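Side-chain contact in uracil-DNA glycosylase (Epstein-Barr virus, PDB 6LYJ), which belongs to the uracil-DNA glycosylase superfamily, enzymes with an alpha/beta fold in which helices surround a central four-stranded parallel sheet: residues D32-F37 / D172-L177. Numbering follows the deposited sequence.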
loop_
_atom_site.group_PDB
_atom_site.type_symbol
_atom_site.label_atom_id
_atom_site.label_comp_id
_atom_site.label_asym_id
_atom_site.label_seq_id
_atom_site.Cartn_x
_atom_site.Cartn_y
_atom_site.Cartn_z
ATOM N N ASP A 32 -0.080 26.365 -2.020
ATOM C CA ASP A 32 0.141 27.296 -3.123
ATOM C C ASP A 32 1.328 26.874 -3.984
ATOM O O ASP A 32 1.314 27.065 -5.205
ATOM C CB ASP A 32 0.355 28.710 -2.580
ATOM C CG ASP A 32 -0.889 29.277 -1.918
ATOM O OD1 ASP A 32 -2.005 29.027 -2.423
ATOM O OD2 ASP A 32 -0.749 29.977 -0.893
ATOM N N LEU A 33 2.375 26.322 -3.366
ATOM C CA LEU A 33 3.525 25.876 -4.149
ATOM C C LEU A 33 3.133 24.767 -5.116
ATOM O O LEU A 33 3.626 24.716 -6.248
ATOM C CB LEU A 33 4.640 25.410 -3.217
ATOM C CG LEU A 33 5.473 26.529 -2.594
ATOM C CD1 LEU A 33 6.336 25.965 -1.485
ATOM C CD2 LEU A 33 6.329 27.227 -3.643
ATOM N N TRP A 34 2.217 23.888 -4.703
ATOM C CA TRP A 34 1.758 22.832 -5.599
ATOM C C TRP A 34 0.876 23.386 -6.709
ATOM O O TRP A 34 0.928 22.901 -7.844
ATOM C CB TRP A 34 1.044 21.731 -4.818
ATOM C CG TRP A 34 1.997 20.662 -4.395
ATOM C CD1 TRP A 34 2.749 20.630 -3.257
ATOM C CD2 TRP A 34 2.332 19.483 -5.134
ATOM N NE1 TRP A 34 3.520 19.489 -3.234
ATOM C CE2 TRP A 34 3.281 18.770 -4.375
ATOM C CE3 TRP A 34 1.914 18.956 -6.362
ATOM C CZ2 TRP A 34 3.820 17.557 -4.803
ATOM C CZ3 TRP A 34 2.451 17.752 -6.785
ATOM C CH2 TRP A 34 3.392 17.066 -6.008
ATOM N N LEU A 35 0.038 24.376 -6.401
ATOM C CA LEU A 35 -0.739 25.019 -7.457
ATOM C C LEU A 35 0.182 25.666 -8.485
ATOM O O LEU A 35 -0.028 25.524 -9.694
ATOM C CB LEU A 35 -1.692 26.051 -6.859
ATOM C CG LEU A 35 -2.819 25.477 -5.997
ATOM C CD1 LEU A 35 -3.631 26.594 -5.352
ATOM C CD2 LEU A 35 -3.710 24.541 -6.801
ATOM N N ASP A 36 1.217 26.374 -8.019
ATOM C CA ASP A 36 2.210 26.932 -8.934
ATOM C C ASP A 36 2.904 25.838 -9.740
ATOM O O ASP A 36 3.157 26.003 -10.939
ATOM C CB ASP A 36 3.241 27.756 -8.159
ATOM C CG ASP A 36 2.629 28.956 -7.460
ATOM O OD1 ASP A 36 1.534 29.393 -7.875
ATOM O OD2 ASP A 36 3.246 29.468 -6.501
ATOM N N PHE A 37 3.237 24.719 -9.089
ATOM C CA PHE A 37 3.963 23.641 -9.752
ATOM C C PHE A 37 3.123 22.960 -10.826
ATOM O O PHE A 37 3.625 22.656 -11.913
ATOM C CB PHE A 37 4.419 22.624 -8.705
ATOM C CG PHE A 37 5.260 21.510 -9.256
ATOM C CD1 PHE A 37 6.610 21.698 -9.506
ATOM C CD2 PHE A 37 4.705 20.262 -9.495
ATOM C CE1 PHE A 37 7.387 20.669 -10.000
ATOM C CE2 PHE A 37 5.479 19.228 -9.990
ATOM C CZ PHE A 37 6.821 19.432 -10.241
ATOM N N ASP A 172 -2.461 10.432 -11.463
ATOM C CA ASP A 172 -1.775 10.204 -12.732
ATOM C C ASP A 172 -1.176 11.499 -13.264
ATOM O O ASP A 172 -0.017 11.534 -13.700
ATOM C CB ASP A 172 -2.744 9.619 -13.764
ATOM C CG ASP A 172 -2.927 8.115 -13.628
ATOM O OD1 ASP A 172 -2.297 7.494 -12.747
ATOM O OD2 ASP A 172 -3.716 7.559 -14.418
ATOM N N HIS A 173 -1.973 12.572 -13.266
ATOM C CA HIS A 173 -1.473 13.842 -13.781
ATOM C C HIS A 173 -0.315 14.351 -12.928
ATOM O O HIS A 173 0.676 14.870 -13.460
ATOM C CB HIS A 173 -2.612 14.862 -13.840
ATOM C CG HIS A 173 -2.221 16.182 -14.433
ATOM N ND1 HIS A 173 -1.973 16.350 -15.779
ATOM C CD2 HIS A 173 -2.067 17.402 -13.868
ATOM C CE1 HIS A 173 -1.666 17.614 -16.013
ATOM N NE2 HIS A 173 -1.718 18.273 -14.870
ATOM N N VAL A 174 -0.424 14.206 -11.604
ATOM C CA VAL A 174 0.661 14.595 -10.703
ATOM C C VAL A 174 1.943 13.838 -11.043
ATOM O O VAL A 174 3.032 14.421 -11.093
ATOM C CB VAL A 174 0.254 14.371 -9.236
ATOM C CG1 VAL A 174 1.473 14.474 -8.328
ATOM C CG2 VAL A 174 -0.804 15.381 -8.819
ATOM N N ILE A 175 1.835 12.525 -11.258
ATOM C CA ILE A 175 3.014 11.727 -11.606
ATOM C C ILE A 175 3.622 12.226 -12.912
ATOM O O ILE A 175 4.847 12.397 -13.032
ATOM C CB ILE A 175 2.646 10.233 -11.682
ATOM C CG1 ILE A 175 2.249 9.714 -10.295
ATOM C CG2 ILE A 175 3.802 9.415 -12.265
ATOM C CD1 ILE A 175 1.561 8.348 -10.314
ATOM N N SER A 176 2.770 12.448 -13.917
ATOM C CA SER A 176 3.241 12.928 -15.213
ATOM C C SER A 176 3.976 14.252 -15.067
ATOM O O SER A 176 5.047 14.455 -15.654
ATOM C CB SER A 176 2.063 13.074 -16.177
ATOM O OG SER A 176 1.494 11.813 -16.487
ATOM N N LEU A 177 3.422 15.160 -14.268
ATOM C CA LEU A 177 4.026 16.476 -14.114
ATOM C C LEU A 177 5.316 16.400 -13.311
ATOM O O LEU A 177 6.254 17.151 -13.577
ATOM C CB LEU A 177 3.030 17.445 -13.479
ATOM C CG LEU A 177 2.359 18.361 -14.507
ATOM C CD1 LEU A 177 1.767 17.555 -15.655
ATOM C CD2 LEU A 177 1.291 19.206 -13.855
#
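Trp34 reaches Val174 only with the far end of its indole. At the root, Trp34 CB stays well back, 8.1 Å from Val174 CG1, and the ring spans the distance. The pyrrole half, with NE1, also stays back, 7.4 Å from that methyl at its nitrogen. Along the benzo ring CE3 is still short of contact; then come CZ3, 3.8 Å from Val174 CG1, and CH2, 4.0 Å from the same carbon. The methyl therefore sits against the CZ3–CH2 bond, approaching the indole obliquely, and the two side chains run at about a right angle to each other. With CG1 anti to the backbone N of Val174 (chi1 167°), it is this methyl that meets the indole.

One turn on, Phe37 makes the second touch. Its CG is anti to the backbone N (chi1 -176°), and the ring extends until CZ stands 4.1 Å from Leu177 O, while CE2 is 4.6 Å from Leu177 CB. Within helix 32-38 the two aromatics also back each other, with Trp34 CZ3 4.3 Å from Phe37 CD2. The patch is small, 158 Å² in all, and largely buried; no hydrogen bond crosses it, and its apolar contact is Trp34 with Val174, whereas Phe37 CZ meets a backbone carbonyl.

Beyond it, Trp74 meets the Trp34 indole edge-to-face, and Leu178 touches both aromatic rings. Trp34 also rests on Leu146 and Val174 on Leu148, both of strand 145-149. The pairing of Trp34 and Phe37 with Val174 and Leu177, three residues apart on each helix, thus packs the short helix 32-38 against helix 167-181 beside strand 145-149, an outermost strand of the 2-1-3-4 parallel sheet at the core of the uracil-DNA glycosylase alpha/beta fold.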